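Local atomic coordinates of thymidylate synthase ThyX (Streptomyces cacaoi subsp. asoensis, PDB entry 4P5A), a protein that is a homotetrameric flavoprotein that binds a UMP analogue and probably catalyses FAD- and NADPH-dependent reductive methylation of dUMP with methylenetetrahydrofolate as methyl donor. Residues P4-R9 / A144-F149; R100-A105 / E150-L155; A21-V26 / K222-T227. All blocks are in the same frame, centred on the assembly; numbering follows the deposited sequence.

Contact 1 (P4-R9 / A144-F149); sequences PRIELR and AYEVAF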
loop_
_atom_site.group_PDB
_atom_site.type_symbol
_atom_site.label_atom_id
_atom_site.label_comp_id
_atom_site.label_asym_id
_atom_site.label_seq_id
_atom_site.Cartn_x
_atom_site.Cartn_y
_atom_site.Cartn_z
ATOM N N PRO B 4 -6.712 -42.167 9.465
ATOM C CA PRO B 4 -5.979 -41.736 8.265
ATOM C C PRO B 4 -4.483 -41.447 8.554
ATOM O O PRO B 4 -4.120 -40.777 9.555
ATOM C CB PRO B 4 -6.752 -40.487 7.771
ATOM C CG PRO B 4 -7.633 -40.034 8.953
ATOM C CD PRO B 4 -7.441 -41.046 10.099
ATOM N N ARG B 5 -3.632 -42.014 7.696
ATOM C CA ARG B 5 -2.175 -41.888 7.785
ATOM C C ARG B 5 -1.764 -40.458 7.349
ATOM O O ARG B 5 -2.403 -39.836 6.460
ATOM C CB ARG B 5 -1.526 -42.891 6.838
ATOM C CG ARG B 5 -0.238 -43.482 7.335
ATOM C CD ARG B 5 -0.488 -44.877 7.913
ATOM N NE ARG B 5 0.744 -45.672 8.007
ATOM C CZ ARG B 5 0.923 -46.664 8.892
ATOM N NH1 ARG B 5 -0.057 -46.956 9.766
ATOM N NH2 ARG B 5 2.080 -47.361 8.915
ATOM N N ILE B 6 -0.710 -39.955 7.967
ATOM C CA ILE B 6 -0.178 -38.708 7.528
ATOM C C ILE B 6 0.688 -38.948 6.287
ATOM O O ILE B 6 1.266 -40.051 6.085
ATOM C CB ILE B 6 0.696 -38.041 8.606
ATOM C CG1 ILE B 6 1.918 -38.906 9.016
ATOM C CG2 ILE B 6 -0.125 -37.697 9.954
ATOM C CD1 ILE B 6 2.968 -38.034 9.724
ATOM N N GLU B 7 0.929 -37.869 5.518
ATOM C CA GLU B 7 1.843 -37.892 4.420
ATOM C C GLU B 7 3.009 -36.891 4.673
ATOM O O GLU B 7 2.759 -35.680 4.972
ATOM C CB GLU B 7 1.108 -37.557 3.123
ATOM C CG GLU B 7 2.063 -37.462 1.977
ATOM C CD GLU B 7 1.425 -36.918 0.691
ATOM O OE1 GLU B 7 0.328 -36.286 0.700
ATOM O OE2 GLU B 7 2.070 -37.123 -0.358
ATOM N N LEU B 8 4.266 -37.366 4.658
ATOM C CA LEU B 8 5.391 -36.440 4.687
ATOM C C LEU B 8 5.871 -36.101 3.295
ATOM O O LEU B 8 6.089 -36.979 2.473
ATOM C CB LEU B 8 6.582 -36.989 5.441
ATOM C CG LEU B 8 6.219 -37.560 6.809
ATOM C CD1 LEU B 8 7.467 -38.333 7.313
ATOM C CD2 LEU B 8 5.916 -36.426 7.724
ATOM N N ARG B 9 6.102 -34.817 3.044
ATOM C CA ARG B 9 6.578 -34.366 1.719
ATOM C C ARG B 9 7.677 -33.352 1.934
ATOM O O ARG B 9 7.754 -32.751 3.000
ATOM C CB ARG B 9 5.442 -33.720 0.920
ATOM C CG ARG B 9 4.173 -34.527 0.773
ATOM C CD ARG B 9 3.143 -33.849 -0.156
ATOM N NE ARG B 9 3.618 -33.734 -1.549
ATOM C CZ ARG B 9 3.216 -34.496 -2.570
ATOM N NH1 ARG B 9 2.305 -35.446 -2.399
ATOM N NH2 ARG B 9 3.723 -34.288 -3.779
ATOM N N ALA B 144 5.764 -36.259 16.109
ATOM C CA ALA B 144 4.920 -35.064 16.461
ATOM C C ALA B 144 3.752 -34.919 15.490
ATOM O O ALA B 144 2.637 -34.639 15.946
ATOM C CB ALA B 144 5.764 -33.909 16.439
ATOM N N TYR B 145 3.987 -35.104 14.171
ATOM C CA TYR B 145 2.895 -34.880 13.179
ATOM C C TYR B 145 1.829 -35.976 13.359
ATOM O O TYR B 145 0.640 -35.702 13.233
ATOM C CB TYR B 145 3.395 -34.932 11.756
ATOM C CG TYR B 145 4.478 -33.912 11.357
ATOM C CD1 TYR B 145 4.783 -32.800 12.175
ATOM C CD2 TYR B 145 5.141 -34.050 10.147
ATOM C CE1 TYR B 145 5.784 -31.890 11.783
ATOM C CE2 TYR B 145 6.101 -33.182 9.754
ATOM C CZ TYR B 145 6.416 -32.082 10.580
ATOM O OH TYR B 145 7.368 -31.184 10.155
ATOM N N GLU B 146 2.267 -37.229 13.643
ATOM C CA GLU B 146 1.267 -38.288 13.853
ATOM C C GLU B 146 0.356 -38.024 15.049
ATOM O O GLU B 146 -0.868 -38.239 14.901
ATOM C CB GLU B 146 1.954 -39.684 14.044
ATOM C CG GLU B 146 2.626 -40.147 12.829
ATOM C CD GLU B 146 3.344 -41.476 13.068
ATOM O OE1 GLU B 146 3.868 -41.658 14.213
ATOM O OE2 GLU B 146 3.379 -42.290 12.087
ATOM N N VAL B 147 0.900 -37.539 16.188
ATOM C CA VAL B 147 0.073 -37.252 17.337
ATOM C C VAL B 147 -0.808 -36.023 17.072
ATOM O O VAL B 147 -1.992 -36.065 17.349
ATOM C CB VAL B 147 0.956 -36.948 18.538
ATOM C CG1 VAL B 147 0.205 -36.298 19.743
ATOM C CG2 VAL B 147 1.616 -38.282 18.975
ATOM N N ALA B 148 -0.243 -35.007 16.406
ATOM C CA ALA B 148 -1.085 -33.840 16.055
ATOM C C ALA B 148 -2.274 -34.253 15.209
ATOM O O ALA B 148 -3.434 -33.839 15.467
ATOM C CB ALA B 148 -0.192 -32.783 15.314
ATOM N N PHE B 149 -2.015 -35.037 14.177
ATOM C CA PHE B 149 -3.084 -35.325 13.262
ATOM C C PHE B 149 -4.082 -36.266 13.933
ATOM O O PHE B 149 -5.314 -36.173 13.674
ATOM C CB PHE B 149 -2.559 -35.830 11.949
ATOM C CG PHE B 149 -3.595 -35.821 10.906
ATOM C CD1 PHE B 149 -4.236 -36.965 10.561
ATOM C CD2 PHE B 149 -4.039 -34.583 10.365
ATOM C CE1 PHE B 149 -5.287 -36.931 9.604
ATOM C CE2 PHE B 149 -5.051 -34.532 9.382
ATOM C CZ PHE B 149 -5.702 -35.715 9.038
#
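Ile6 is the main residue of this contact and reaches the helix with both branches. Its CD1 lies 3.7 Å from Tyr145 CB and also rests on the CG methylene of Glu146. Its other branch, CG2, sits 3.7 Å from Phe149 CB, one helical turn after Tyr145. CG1 takes the crowded position between the backbone N and the carbonyl carbon (chi1 60°). Pro4 and Leu8 extend the contact on either side of Ile6. Pro4 CG meets the edge of the Phe149 ring, close to its plane, at 3.9 Å from Phe149 CE1. Leu8 CD2 comes to the edge of the Tyr145 ring, 3.5 Å from Tyr145 CD2. Further out, strand 7-9 pairs in parallel with strand 105-107, and Phe106 of that strand touches Ile6, Tyr145 and Phe149. Tyr145 OH is hydrogen-bonded to Tyr107 O, which helps fix the ring that Leu8 meets. Leu167 of the second subunit packs on Tyr145, and Val147 of the second subunit on Val147 of this chain. What joins 4-9 to 144-149 is thus apolar contact, with no directional bond between the two segments.

Contact 2 (R100-A105 / E150-L155); sequences REVGAA and EEYQRL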
loop_
_atom_site.group_PDB
_atom_site.type_symbol
_atom_site.label_atom_id
_atom_site.label_comp_id
_atom_site.label_asym_id
_atom_site.label_seq_id
_atom_site.Cartn_x
_atom_site.Cartn_y
_atom_site.Cartn_z
ATOM N N ARG B 100 -12.549 -25.572 5.829
ATOM C CA ARG B 100 -12.506 -26.932 5.318
ATOM C C ARG B 100 -11.517 -27.733 6.155
ATOM O O ARG B 100 -10.523 -27.171 6.634
ATOM C CB ARG B 100 -12.025 -26.925 3.875
ATOM C CG ARG B 100 -12.193 -28.359 3.194
ATOM C CD ARG B 100 -12.272 -28.323 1.647
ATOM N NE ARG B 100 -10.937 -28.247 1.023
ATOM C CZ ARG B 100 -10.223 -29.292 0.558
ATOM N NH1 ARG B 100 -10.710 -30.538 0.620
ATOM N NH2 ARG B 100 -9.011 -29.095 0.020
ATOM N N GLU B 101 -11.794 -29.046 6.314
ATOM C CA GLU B 101 -10.854 -29.917 7.032
ATOM C C GLU B 101 -9.509 -29.959 6.332
ATOM O O GLU B 101 -9.421 -29.944 5.101
ATOM C CB GLU B 101 -11.437 -31.313 7.067
ATOM C CG GLU B 101 -10.563 -32.360 7.686
ATOM C CD GLU B 101 -11.337 -33.720 7.878
ATOM O OE1 GLU B 101 -10.628 -34.765 8.016
ATOM O OE2 GLU B 101 -12.624 -33.701 7.933
ATOM N N VAL B 102 -8.438 -30.012 7.138
ATOM C CA VAL B 102 -7.120 -29.905 6.599
ATOM C C VAL B 102 -6.681 -31.331 6.241
ATOM O O VAL B 102 -6.963 -32.296 7.014
ATOM C CB VAL B 102 -6.147 -29.351 7.711
ATOM C CG1 VAL B 102 -4.627 -29.335 7.206
ATOM C CG2 VAL B 102 -6.639 -27.904 8.166
ATOM N N GLY B 103 -5.962 -31.435 5.130
ATOM C CA GLY B 103 -5.349 -32.708 4.673
ATOM C C GLY B 103 -4.146 -33.092 5.492
ATOM O O GLY B 103 -3.507 -32.247 6.180
ATOM N N ALA B 104 -3.746 -34.351 5.368
ATOM C CA ALA B 104 -2.703 -34.815 6.255
ATOM C C ALA B 104 -1.350 -34.754 5.566
ATOM O O ALA B 104 -0.632 -35.717 5.546
ATOM C CB ALA B 104 -3.001 -36.271 6.745
ATOM N N ALA B 105 -0.983 -33.589 5.025
ATOM C CA ALA B 105 0.319 -33.474 4.349
ATOM C C ALA B 105 1.130 -32.510 5.115
ATOM O O ALA B 105 0.633 -31.378 5.446
ATOM C CB ALA B 105 0.174 -33.048 2.932
ATOM N N GLU B 150 -3.585 -37.176 14.771
ATOM C CA GLU B 150 -4.527 -38.117 15.424
ATOM C C GLU B 150 -5.478 -37.326 16.359
ATOM O O GLU B 150 -6.719 -37.601 16.427
ATOM C CB GLU B 150 -3.698 -39.185 16.168
ATOM C CG GLU B 150 -4.473 -39.952 17.232
ATOM C CD GLU B 150 -3.506 -40.773 18.105
ATOM O OE1 GLU B 150 -2.389 -41.100 17.612
ATOM O OE2 GLU B 150 -3.854 -41.029 19.285
ATOM N N GLU B 151 -4.920 -36.311 17.038
ATOM C CA GLU B 151 -5.726 -35.477 17.909
ATOM C C GLU B 151 -6.658 -34.545 17.126
ATOM O O GLU B 151 -7.775 -34.300 17.573
ATOM C CB GLU B 151 -4.890 -34.655 18.922
ATOM C CG GLU B 151 -4.041 -35.487 19.934
ATOM C CD GLU B 151 -4.917 -36.472 20.772
ATOM O OE1 GLU B 151 -6.131 -36.229 20.997
ATOM O OE2 GLU B 151 -4.350 -37.553 21.087
ATOM N N TYR B 152 -6.192 -34.022 15.983
ATOM C CA TYR B 152 -7.059 -33.203 15.131
ATOM C C TYR B 152 -8.260 -34.051 14.720
ATOM O O TYR B 152 -9.409 -33.616 14.844
ATOM C CB TYR B 152 -6.268 -32.785 13.894
ATOM C CG TYR B 152 -7.027 -32.054 12.850
ATOM C CD1 TYR B 152 -7.162 -32.553 11.540
ATOM C CD2 TYR B 152 -7.569 -30.782 13.147
ATOM C CE1 TYR B 152 -7.847 -31.834 10.535
ATOM C CE2 TYR B 152 -8.265 -30.040 12.124
ATOM C CZ TYR B 152 -8.371 -30.580 10.840
ATOM O OH TYR B 152 -9.056 -29.910 9.861
ATOM N N GLN B 153 -7.990 -35.264 14.246
ATOM C CA GLN B 153 -9.140 -36.096 13.799
ATOM C C GLN B 153 -10.048 -36.483 14.959
ATOM O O GLN B 153 -11.261 -36.579 14.782
ATOM C CB GLN B 153 -8.590 -37.367 13.142
ATOM C CG GLN B 153 -8.017 -37.160 11.763
ATOM C CD GLN B 153 -9.028 -36.580 10.793
ATOM O OE1 GLN B 153 -10.087 -37.121 10.643
ATOM N NE2 GLN B 153 -8.679 -35.448 10.118
ATOM N N ARG B 154 -9.458 -36.750 16.122
ATOM C CA ARG B 154 -10.289 -37.081 17.307
ATOM C C ARG B 154 -11.213 -35.939 17.677
ATOM O O ARG B 154 -12.424 -36.140 17.986
ATOM C CB ARG B 154 -9.420 -37.344 18.547
ATOM C CG ARG B 154 -10.193 -38.148 19.638
ATOM C CD ARG B 154 -9.457 -38.268 20.972
ATOM N NE ARG B 154 -8.047 -38.633 20.869
ATOM C CZ ARG B 154 -7.530 -39.825 20.525
ATOM N NH1 ARG B 154 -8.262 -40.923 20.223
ATOM N NH2 ARG B 154 -6.224 -39.921 20.484
ATOM N N LEU B 155 -10.678 -34.714 17.650
ATOM C CA LEU B 155 -11.505 -33.532 17.891
ATOM C C LEU B 155 -12.603 -33.398 16.864
ATOM O O LEU B 155 -13.760 -33.182 17.269
ATOM C CB LEU B 155 -10.687 -32.242 17.969
ATOM C CG LEU B 155 -9.799 -32.220 19.222
ATOM C CD1 LEU B 155 -8.672 -31.099 18.999
ATOM C CD2 LEU B 155 -10.621 -32.075 20.586
#
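Two hydrogen bonds tie the loop 100-105 to helix 131-157. The first runs from backbone to side chain. Val102 N donates to Tyr152 OH over 2.8 Å, and the bond is nearly straight at 164°. Tyr152 CG is anti to the backbone N, and the ring carries its hydroxyl from the helix to the loop backbone. The second bond joins two side chains. Gln153 NE2 donates to Glu101 OE1 at 2.9 Å, with an angle of 163°. The oxygen lies almost in the amide plane of Gln153, but NE2 approaches it from above the carboxylate plane. Glu101 reaches out with an extended chain, while Gln153 bends at chi2 to meet it.

Van der Waals contacts accompany the bonds. Glu101 CG packs against the hydroxyl, 3.6 Å from Tyr152 OH, and the carboxylate plane stands 80° from the ring. The side chains of Val102 and Tyr152 cross at about a right angle, with Val102 CB 4.0 Å from Tyr152 CZ.

Charge pairing stays within the helix. Arg154 grips Glu151 side-on, NE to OE1 and NH2 to OE2, and NH2 also makes a weak bond to Glu150 OE2. Glu151 OE1 is also hydrogen-bonded to Ser140 of the second subunit.

Val102 also packs on Ala97, and the side chain of Tyr152 lies about 4 Å from that of Arg166. Ala97 and Arg166 both line a pocket for the bound 5-bromo-UMP. The contact thus belongs to the second shell of the nucleotide site, which in ThyX enzymes is probably shared between dimeric partners.

Contact 3 (A21-V26 / K222-T227); sequences ASDLAV and KLMPVT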
loop_
_atom_site.group_PDB
_atom_site.type_symbol
_atom_site.label_atom_id
_atom_site.label_comp_id
_atom_site.label_asym_id
_atom_site.label_seq_id
_atom_site.Cartn_x
_atom_site.Cartn_y
_atom_site.Cartn_z
ATOM N N ALA B 21 2.034 -10.241 -18.704
ATOM C CA ALA B 21 3.299 -9.543 -18.399
ATOM C C ALA B 21 4.283 -9.755 -19.485
ATOM O O ALA B 21 4.460 -10.925 -19.995
ATOM C CB ALA B 21 3.906 -10.093 -17.141
ATOM N N SER B 22 4.894 -8.654 -19.904
ATOM C CA SER B 22 5.918 -8.761 -20.975
ATOM C C SER B 22 6.822 -7.548 -20.865
ATOM O O SER B 22 6.461 -6.537 -20.254
ATOM C CB SER B 22 5.196 -8.722 -22.341
ATOM O OG SER B 22 4.599 -7.426 -22.553
ATOM N N ASP B 23 8.012 -7.624 -21.508
ATOM C CA ASP B 23 8.827 -6.460 -21.498
ATOM C C ASP B 23 8.243 -5.303 -22.241
ATOM O O ASP B 23 8.409 -4.162 -21.869
ATOM C CB ASP B 23 10.192 -6.832 -22.160
ATOM C CG ASP B 23 11.022 -7.910 -21.322
ATOM O OD1 ASP B 23 11.519 -8.913 -21.914
ATOM O OD2 ASP B 23 11.163 -7.769 -20.053
ATOM N N LEU B 24 7.511 -5.605 -23.317
ATOM C CA LEU B 24 6.846 -4.542 -24.051
ATOM C C LEU B 24 5.878 -3.742 -23.181
ATOM O O LEU B 24 5.757 -2.533 -23.372
ATOM C CB LEU B 24 6.097 -5.170 -25.210
ATOM C CG LEU B 24 5.177 -4.138 -25.859
ATOM C CD1 LEU B 24 5.922 -3.118 -26.792
ATOM C CD2 LEU B 24 3.952 -4.840 -26.541
ATOM N N ALA B 25 5.243 -4.398 -22.224
ATOM C CA ALA B 25 4.288 -3.657 -21.349
ATOM C C ALA B 25 5.014 -2.575 -20.537
ATOM O O ALA B 25 4.427 -1.531 -20.187
ATOM C CB ALA B 25 3.552 -4.714 -20.377
ATOM N N VAL B 26 6.278 -2.832 -20.198
ATOM C CA VAL B 26 7.052 -1.812 -19.459
ATOM C C VAL B 26 7.394 -0.633 -20.312
ATOM O O VAL B 26 7.316 0.485 -19.865
ATOM C CB VAL B 26 8.374 -2.427 -18.997
ATOM C CG1 VAL B 26 9.256 -1.397 -18.102
ATOM C CG2 VAL B 26 8.097 -3.661 -18.215
ATOM N N LYS B 222 10.862 -16.239 -18.207
ATOM C CA LYS B 222 10.277 -16.578 -19.531
ATOM C C LYS B 222 9.327 -15.553 -20.000
ATOM O O LYS B 222 9.239 -15.334 -21.227
ATOM C CB LYS B 222 9.563 -17.970 -19.468
ATOM C CG LYS B 222 10.477 -19.034 -19.269
ATOM C CD LYS B 222 9.668 -20.341 -18.847
ATOM C CE LYS B 222 10.682 -21.327 -18.225
ATOM N NZ LYS B 222 10.101 -22.624 -17.633
ATOM N N LEU B 223 8.590 -14.885 -19.089
ATOM C CA LEU B 223 7.660 -13.876 -19.558
ATOM C C LEU B 223 8.334 -12.532 -19.843
ATOM O O LEU B 223 7.882 -11.785 -20.720
ATOM C CB LEU B 223 6.632 -13.577 -18.416
ATOM C CG LEU B 223 5.906 -14.832 -17.980
ATOM C CD1 LEU B 223 4.942 -14.395 -16.755
ATOM C CD2 LEU B 223 4.979 -15.209 -19.080
ATOM N N MET B 224 9.397 -12.201 -19.062
ATOM C CA MET B 224 10.002 -10.885 -19.186
ATOM C C MET B 224 11.501 -11.031 -19.169
ATOM O O MET B 224 12.181 -10.594 -18.247
ATOM C CB MET B 224 9.565 -10.030 -17.967
ATOM C CG MET B 224 7.956 -9.782 -18.015
ATOM S SD MET B 224 7.416 -8.650 -16.653
ATOM C CE MET B 224 8.098 -7.021 -17.043
ATOM N N PRO B 225 12.030 -11.629 -20.210
ATOM C CA PRO B 225 13.475 -11.930 -20.194
ATOM C C PRO B 225 14.381 -10.724 -20.180
ATOM O O PRO B 225 15.451 -10.825 -19.482
ATOM C CB PRO B 225 13.687 -12.767 -21.488
ATOM C CG PRO B 225 12.542 -12.325 -22.427
ATOM C CD PRO B 225 11.357 -12.041 -21.458
ATOM N N VAL B 226 14.024 -9.616 -20.811
ATOM C CA VAL B 226 14.976 -8.494 -20.810
ATOM C C VAL B 226 14.981 -7.870 -19.392
ATOM O O VAL B 226 16.038 -7.442 -18.903
ATOM C CB VAL B 226 14.485 -7.439 -21.854
ATOM C CG1 VAL B 226 15.333 -6.126 -21.820
ATOM C CG2 VAL B 226 14.464 -8.089 -23.288
ATOM N N THR B 227 13.785 -7.716 -18.825
ATOM C CA THR B 227 13.699 -7.228 -17.429
ATOM C C THR B 227 14.503 -8.124 -16.477
ATOM O O THR B 227 15.218 -7.620 -15.543
ATOM C CB THR B 227 12.190 -7.105 -16.990
ATOM O OG1 THR B 227 11.592 -6.168 -17.849
ATOM C CG2 THR B 227 12.157 -6.441 -15.526
HETATM O O HOH W 1 8.403 -10.164 -22.869
#
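Asp23 brings its carboxylate to the first turn of helix 225-233. CG is anti to its own carbonyl carbon (chi1 -65°), and the side chain runs past Thr227 in the opposite direction. The two oxygens divide the work. Asp23 OD1 accepts from Val226 N at 2.8 Å. Asp23 OD2 takes two donors, Thr227 N at 2.9 Å and Thr227 OG1 at 2.8 Å. The backbone N-H groups come from above the carboxylate plane, whereas the hydroxyl uses the anti lone pair of OD2. Three bonds therefore fix the rotation of the group. The helix end would be expected to favour its charged form.

Met224 lies beside this polar grip and bends at chi3 (68°). The Met224 and Val26 side chains cross at about a right angle, with Met224 CE 3.6 Å from Val26 CG2. Met224 SD packs 3.8 Å from Ala21 CB. A water links the backbones, accepting from Asp23 N and donating to Leu223 O at 2.7 Å.

Ile53 of helix 48-58 covers Asp23, Val226 and Thr227. Ser22 is the N-cap of helix 23-30, its OG accepting from Ala25 N. Asp23 binds first-turn N-H groups of helix 225-233 from a distant part of the chain, while Met224, where helix 207-223 breaks, holds the N-cap position.

In the fold
Contacts 1 and 2 are neighbours, with centres 9 Å apart, and both use helix 131-157. They touch through Glu7 N and Ala104 O, a probable hydrogen bond, and through Phe149 packed on Ala104. Both also border the second subunit. Contact 1 is partly buried and apolar. Contact 2 is a surface contact held mainly by hydrogen bonds, and lies nearer the nucleotide site. Contact 3 is on the opposite side of the chain's centre, about 43 Å from either by centres, and no other chain of the assembly touches it. It is partly buried like contact 1, yet combines a buried carboxylate with apolar packing, and it joins helix ends rather than a helix flank.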